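Local coordinates for hypothetic aldehyde deformylating oxygenase (Sulfolobus tokodaii, PDB 5V4T), which binds iron in a ferritin-like helical bundle and probably acts as an aldehyde deformylating oxygenase, at residues A[56-68]-A[134-148]. Sequence-based numbering, arbitrary orientation.
With FE (Fe (III) ion), chain C.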
# COMPACT_ATOMS: atom_id res chain seq x y z
N GLU A 56 0.03 -12.10 -6.51
CA GLU A 56 0.74 -11.66 -5.33
C GLU A 56 -0.11 -10.75 -4.49
O GLU A 56 -0.11 -10.85 -3.27
CB GLU A 56 2.10 -11.03 -5.64
CG GLU A 56 3.10 -12.06 -6.08
CD GLU A 56 4.36 -11.55 -6.65
OE1 GLU A 56 4.42 -10.39 -7.13
OE2 GLU A 56 5.29 -12.41 -6.74
N GLU A 57 -0.90 -9.88 -5.10
CA GLU A 57 -1.77 -9.02 -4.32
C GLU A 57 -2.84 -9.85 -3.56
O GLU A 57 -3.19 -9.54 -2.43
CB GLU A 57 -2.45 -7.99 -5.17
CG GLU A 57 -1.55 -7.04 -5.93
CD GLU A 57 -0.73 -6.09 -5.04
OE1 GLU A 57 -1.22 -5.82 -3.96
OE2 GLU A 57 0.30 -5.59 -5.50
N ILE A 58 -3.38 -10.88 -4.20
CA ILE A 58 -4.27 -11.79 -3.53
C ILE A 58 -3.58 -12.49 -2.39
O ILE A 58 -4.14 -12.63 -1.33
CB ILE A 58 -4.85 -12.84 -4.47
CG1 ILE A 58 -5.66 -12.10 -5.47
CG2 ILE A 58 -5.69 -13.81 -3.71
CD1 ILE A 58 -6.10 -12.93 -6.66
N GLU A 59 -2.39 -12.98 -2.61
CA GLU A 59 -1.62 -13.54 -1.50
C GLU A 59 -1.42 -12.61 -0.31
O GLU A 59 -1.48 -13.05 0.88
CB GLU A 59 -0.26 -13.99 -2.04
CG GLU A 59 -0.35 -15.19 -2.93
CD GLU A 59 0.95 -15.63 -3.44
OE1 GLU A 59 1.87 -14.81 -3.73
OE2 GLU A 59 1.12 -16.87 -3.48
N HIS A 60 -1.18 -11.33 -0.60
CA HIS A 60 -1.05 -10.33 0.48
C HIS A 60 -2.35 -10.21 1.27
O HIS A 60 -2.36 -10.30 2.53
CB HIS A 60 -0.59 -9.00 -0.04
CG HIS A 60 0.72 -9.05 -0.74
ND1 HIS A 60 1.23 -7.94 -1.37
CD2 HIS A 60 1.61 -10.04 -0.94
CE1 HIS A 60 2.37 -8.26 -1.95
NE2 HIS A 60 2.64 -9.51 -1.69
N PHE A 61 -3.47 -10.13 0.55
CA PHE A 61 -4.79 -10.09 1.22
C PHE A 61 -4.98 -11.29 2.06
O PHE A 61 -5.43 -11.19 3.22
CB PHE A 61 -5.90 -10.12 0.19
CG PHE A 61 -6.27 -8.79 -0.37
CD1 PHE A 61 -5.49 -7.64 -0.18
CD2 PHE A 61 -7.39 -8.73 -1.17
CE1 PHE A 61 -5.85 -6.44 -0.75
CE2 PHE A 61 -7.77 -7.53 -1.74
CZ PHE A 61 -6.99 -6.39 -1.53
N ASP A 62 -4.62 -12.43 1.52
CA ASP A 62 -4.82 -13.69 2.26
C ASP A 62 -3.95 -13.74 3.52
O ASP A 62 -4.37 -14.27 4.52
CB ASP A 62 -4.61 -14.90 1.40
CG ASP A 62 -5.71 -15.05 0.33
OD1 ASP A 62 -6.79 -14.43 0.49
OD2 ASP A 62 -5.47 -15.70 -0.70
N PHE A 63 -2.73 -13.24 3.46
CA PHE A 63 -1.87 -13.15 4.64
C PHE A 63 -2.55 -12.35 5.77
O PHE A 63 -2.57 -12.76 6.95
CB PHE A 63 -0.51 -12.59 4.24
CG PHE A 63 0.28 -12.09 5.40
CD1 PHE A 63 0.96 -12.98 6.23
CD2 PHE A 63 0.29 -10.75 5.69
CE1 PHE A 63 1.62 -12.53 7.36
CE2 PHE A 63 0.98 -10.27 6.78
CZ PHE A 63 1.62 -11.19 7.63
N PHE A 64 -3.08 -11.18 5.43
CA PHE A 64 -3.68 -10.34 6.47
C PHE A 64 -4.96 -10.98 6.98
O PHE A 64 -5.22 -10.96 8.16
CB PHE A 64 -3.92 -8.92 5.97
CG PHE A 64 -2.67 -8.12 5.83
CD1 PHE A 64 -1.97 -7.67 6.97
CD2 PHE A 64 -2.11 -7.89 4.56
CE1 PHE A 64 -0.80 -6.91 6.82
CE2 PHE A 64 -0.96 -7.16 4.46
CZ PHE A 64 -0.29 -6.70 5.57
N ASN A 65 -5.74 -11.55 6.08
CA ASN A 65 -7.02 -12.14 6.52
C ASN A 65 -6.77 -13.30 7.43
O ASN A 65 -7.41 -13.42 8.45
CB ASN A 65 -7.80 -12.51 5.26
CG ASN A 65 -9.13 -13.17 5.56
OD1 ASN A 65 -9.98 -12.59 6.20
ND2 ASN A 65 -9.27 -14.38 5.13
N GLU A 66 -5.80 -14.13 7.12
CA GLU A 66 -5.45 -15.25 7.98
C GLU A 66 -4.84 -14.83 9.29
O GLU A 66 -5.16 -15.36 10.34
CB GLU A 66 -4.49 -16.20 7.27
CG GLU A 66 -5.13 -16.95 6.10
CD GLU A 66 -6.39 -17.75 6.50
OE1 GLU A 66 -6.45 -18.29 7.65
OE2 GLU A 66 -7.31 -17.84 5.65
N TYR A 67 -3.93 -13.86 9.25
CA TYR A 67 -3.29 -13.44 10.45
C TYR A 67 -4.29 -12.89 11.47
O TYR A 67 -4.11 -13.13 12.68
CB TYR A 67 -2.21 -12.37 10.17
CG TYR A 67 -1.31 -12.13 11.36
CD1 TYR A 67 -0.19 -12.92 11.57
CD2 TYR A 67 -1.63 -11.18 12.34
CE1 TYR A 67 0.63 -12.73 12.70
CE2 TYR A 67 -0.83 -11.00 13.48
CZ TYR A 67 0.31 -11.79 13.65
OH TYR A 67 1.06 -11.60 14.78
N PHE A 68 -5.24 -12.10 11.00
CA PHE A 68 -6.17 -11.38 11.87
C PHE A 68 -7.53 -12.09 12.04
O PHE A 68 -8.47 -11.48 12.55
CB PHE A 68 -6.34 -9.95 11.42
CG PHE A 68 -5.09 -9.13 11.64
CD1 PHE A 68 -4.67 -8.80 12.91
CD2 PHE A 68 -4.32 -8.72 10.57
CE1 PHE A 68 -3.53 -8.04 13.13
CE2 PHE A 68 -3.16 -7.93 10.78
CZ PHE A 68 -2.79 -7.57 12.03
N PHE A 134 4.36 -12.55 11.80
CA PHE A 134 3.91 -11.31 11.19
C PHE A 134 5.09 -10.65 10.48
O PHE A 134 4.97 -10.20 9.33
CB PHE A 134 3.28 -10.37 12.21
CG PHE A 134 2.57 -9.20 11.58
CD1 PHE A 134 1.32 -9.33 11.01
CD2 PHE A 134 3.20 -8.00 11.50
CE1 PHE A 134 0.66 -8.25 10.45
CE2 PHE A 134 2.57 -6.92 10.94
CZ PHE A 134 1.29 -7.03 10.45
N ASN A 135 6.21 -10.54 11.19
CA ASN A 135 7.38 -9.88 10.63
C ASN A 135 7.85 -10.55 9.34
O ASN A 135 8.15 -9.87 8.38
CB ASN A 135 8.51 -9.86 11.63
CG ASN A 135 9.66 -9.06 11.13
OD1 ASN A 135 10.72 -9.65 10.74
ND2 ASN A 135 9.54 -7.76 11.18
N GLU A 136 7.88 -11.88 9.32
CA GLU A 136 8.32 -12.58 8.12
C GLU A 136 7.37 -12.33 6.98
O GLU A 136 7.81 -12.15 5.81
CB GLU A 136 8.43 -14.07 8.40
CG GLU A 136 8.88 -14.88 7.20
CD GLU A 136 10.25 -14.54 6.66
OE1 GLU A 136 11.12 -13.96 7.34
OE2 GLU A 136 10.48 -14.89 5.50
N GLY A 137 6.08 -12.23 7.28
CA GLY A 137 5.09 -11.96 6.27
C GLY A 137 5.30 -10.56 5.69
O GLY A 137 5.27 -10.35 4.47
N ILE A 138 5.58 -9.60 6.53
CA ILE A 138 5.82 -8.23 6.04
C ILE A 138 7.11 -8.22 5.19
O ILE A 138 7.13 -7.56 4.15
CB ILE A 138 5.95 -7.25 7.26
CG1 ILE A 138 4.62 -7.14 8.04
CG2 ILE A 138 6.41 -5.87 6.83
CD1 ILE A 138 3.46 -6.67 7.23
N LYS A 139 8.17 -8.91 5.61
CA LYS A 139 9.41 -8.95 4.80
C LYS A 139 9.11 -9.51 3.43
O LYS A 139 9.69 -9.02 2.44
CB LYS A 139 10.48 -9.72 5.54
CG LYS A 139 11.03 -8.92 6.68
CD LYS A 139 11.77 -9.70 7.72
CE LYS A 139 12.81 -10.57 7.19
NZ LYS A 139 13.55 -11.26 8.33
N ARG A 140 8.23 -10.52 3.35
CA ARG A 140 7.86 -11.11 2.07
C ARG A 140 7.11 -10.13 1.20
O ARG A 140 7.40 -10.00 -0.01
CB ARG A 140 7.07 -12.40 2.25
CG ARG A 140 7.89 -13.55 2.85
CD ARG A 140 7.10 -14.74 3.28
NE ARG A 140 7.99 -15.77 3.76
CZ ARG A 140 7.60 -16.90 4.36
NH1 ARG A 140 6.32 -17.06 4.67
NH2 ARG A 140 8.50 -17.80 4.71
N ILE A 141 6.22 -9.36 1.79
CA ILE A 141 5.49 -8.36 1.04
C ILE A 141 6.44 -7.27 0.56
O ILE A 141 6.36 -6.84 -0.57
CB ILE A 141 4.34 -7.79 1.89
CG1 ILE A 141 3.31 -8.87 2.17
CG2 ILE A 141 3.70 -6.60 1.16
CD1 ILE A 141 2.23 -8.44 3.18
N ILE A 142 7.36 -6.86 1.41
CA ILE A 142 8.37 -5.84 0.99
C ILE A 142 9.11 -6.33 -0.23
O ILE A 142 9.27 -5.55 -1.21
CB ILE A 142 9.33 -5.47 2.14
CG1 ILE A 142 8.57 -4.71 3.19
CG2 ILE A 142 10.54 -4.73 1.68
CD1 ILE A 142 9.29 -4.56 4.51
N GLU A 143 9.56 -7.58 -0.22
CA GLU A 143 10.25 -8.11 -1.40
C GLU A 143 9.40 -8.08 -2.65
O GLU A 143 9.88 -7.67 -3.73
CB GLU A 143 10.76 -9.50 -1.11
CG GLU A 143 11.64 -10.11 -2.16
CD GLU A 143 12.19 -11.48 -1.69
OE1 GLU A 143 11.56 -12.15 -0.84
OE2 GLU A 143 13.25 -11.86 -2.20
N ASP A 144 8.15 -8.54 -2.50
CA ASP A 144 7.22 -8.53 -3.61
C ASP A 144 7.03 -7.11 -4.11
O ASP A 144 7.02 -6.88 -5.32
CB ASP A 144 5.87 -9.07 -3.22
CG ASP A 144 5.82 -10.59 -3.03
OD1 ASP A 144 6.82 -11.33 -3.23
OD2 ASP A 144 4.71 -11.03 -2.58
N GLU A 145 6.85 -6.16 -3.19
CA GLU A 145 6.52 -4.80 -3.58
C GLU A 145 7.63 -4.13 -4.35
O GLU A 145 7.37 -3.28 -5.24
CB GLU A 145 6.06 -3.96 -2.39
CG GLU A 145 4.69 -4.39 -1.86
CD GLU A 145 3.62 -4.46 -2.93
OE1 GLU A 145 3.58 -3.54 -3.79
OE2 GLU A 145 2.82 -5.43 -2.92
N ALA A 146 8.88 -4.46 -4.06
CA ALA A 146 9.98 -3.96 -4.84
C ALA A 146 9.88 -4.35 -6.30
O ALA A 146 10.10 -3.53 -7.19
CB ALA A 146 11.33 -4.40 -4.25
N ARG A 147 9.45 -5.57 -6.57
CA ARG A 147 9.22 -5.99 -7.94
C ARG A 147 8.00 -5.36 -8.53
O ARG A 147 7.97 -5.03 -9.73
CB ARG A 147 9.11 -7.50 -8.01
CG ARG A 147 10.37 -8.30 -7.78
CD ARG A 147 10.14 -9.79 -8.18
NE ARG A 147 8.99 -10.43 -7.51
CZ ARG A 147 9.00 -11.02 -6.31
NH1 ARG A 147 10.07 -11.04 -5.56
NH2 ARG A 147 7.90 -11.56 -5.83
N HIS A 148 6.98 -5.13 -7.72
CA HIS A 148 5.78 -4.44 -8.19
C HIS A 148 6.11 -3.03 -8.69
O HIS A 148 5.68 -2.59 -9.74
CB HIS A 148 4.68 -4.38 -7.15
CG HIS A 148 4.12 -5.73 -6.79
ND1 HIS A 148 3.07 -5.91 -5.92
CD2 HIS A 148 4.53 -6.97 -7.16
CE1 HIS A 148 2.82 -7.20 -5.81
NE2 HIS A 148 3.70 -7.87 -6.54
FE FE C . 1.82 -4.56 -4.67
O HOH W 1 5.98 -14.03 -4.71
O HOH W 2 0.10 -5.65 -0.96
O HOH W 3 0.53 -3.63 -3.35
O HOH W 4 3.87 -13.48 -2.00
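Residues 56-68 and 134-148 run nearly antiparallel, their helix axes 11.0 Å apart at 162°, with His60 level with Ile141. They are two helices of a ferritin-like bundle, here joined round an iron(III) ion. Glu57 binds the metal through OE2 alone, at 2.0 Å. Glu145 chelates it with both OE1 and OE2, His148 uses ND1, and Glu111 of helix 98-128 and a water add further ligands. A second shell lies behind these ligands. His148 NE2 donates to Glu56 OE1 (2.7 Å), which lies in the ring plane; this bond and the ND1-iron bond together hold the turn of the imidazole. The other oxygen, Glu56 OE2, forms a salt bridge with Arg147 NH2, which approaches from above the carboxylate plane. With an alanine in place of Glu56, His148 NE2 and Arg147 NH2 would probably each lose a carboxylate acceptor, and the ring would be held in this contact mainly by its iron bond. His60 fits as a knob among Ile141, Asp144, Glu145 and His148. One face of its ring carries Ile141 CG1, a CH-pi contact. Farther from the iron, Phe63 packs against Gly137, its CE1 3.7 Å from the glycine CA. With CG anti to the backbone N (chi1 -169°), the Phe134 ring turns its edge to Tyr67 in an edge-to-face pair, CD1 over the centre of the tyrosine face. Back at His60, NE2 donates almost straight to the anti lone pair of Asp144 OD2 at 2.7 Å, ring and carboxylate nearly coplanar.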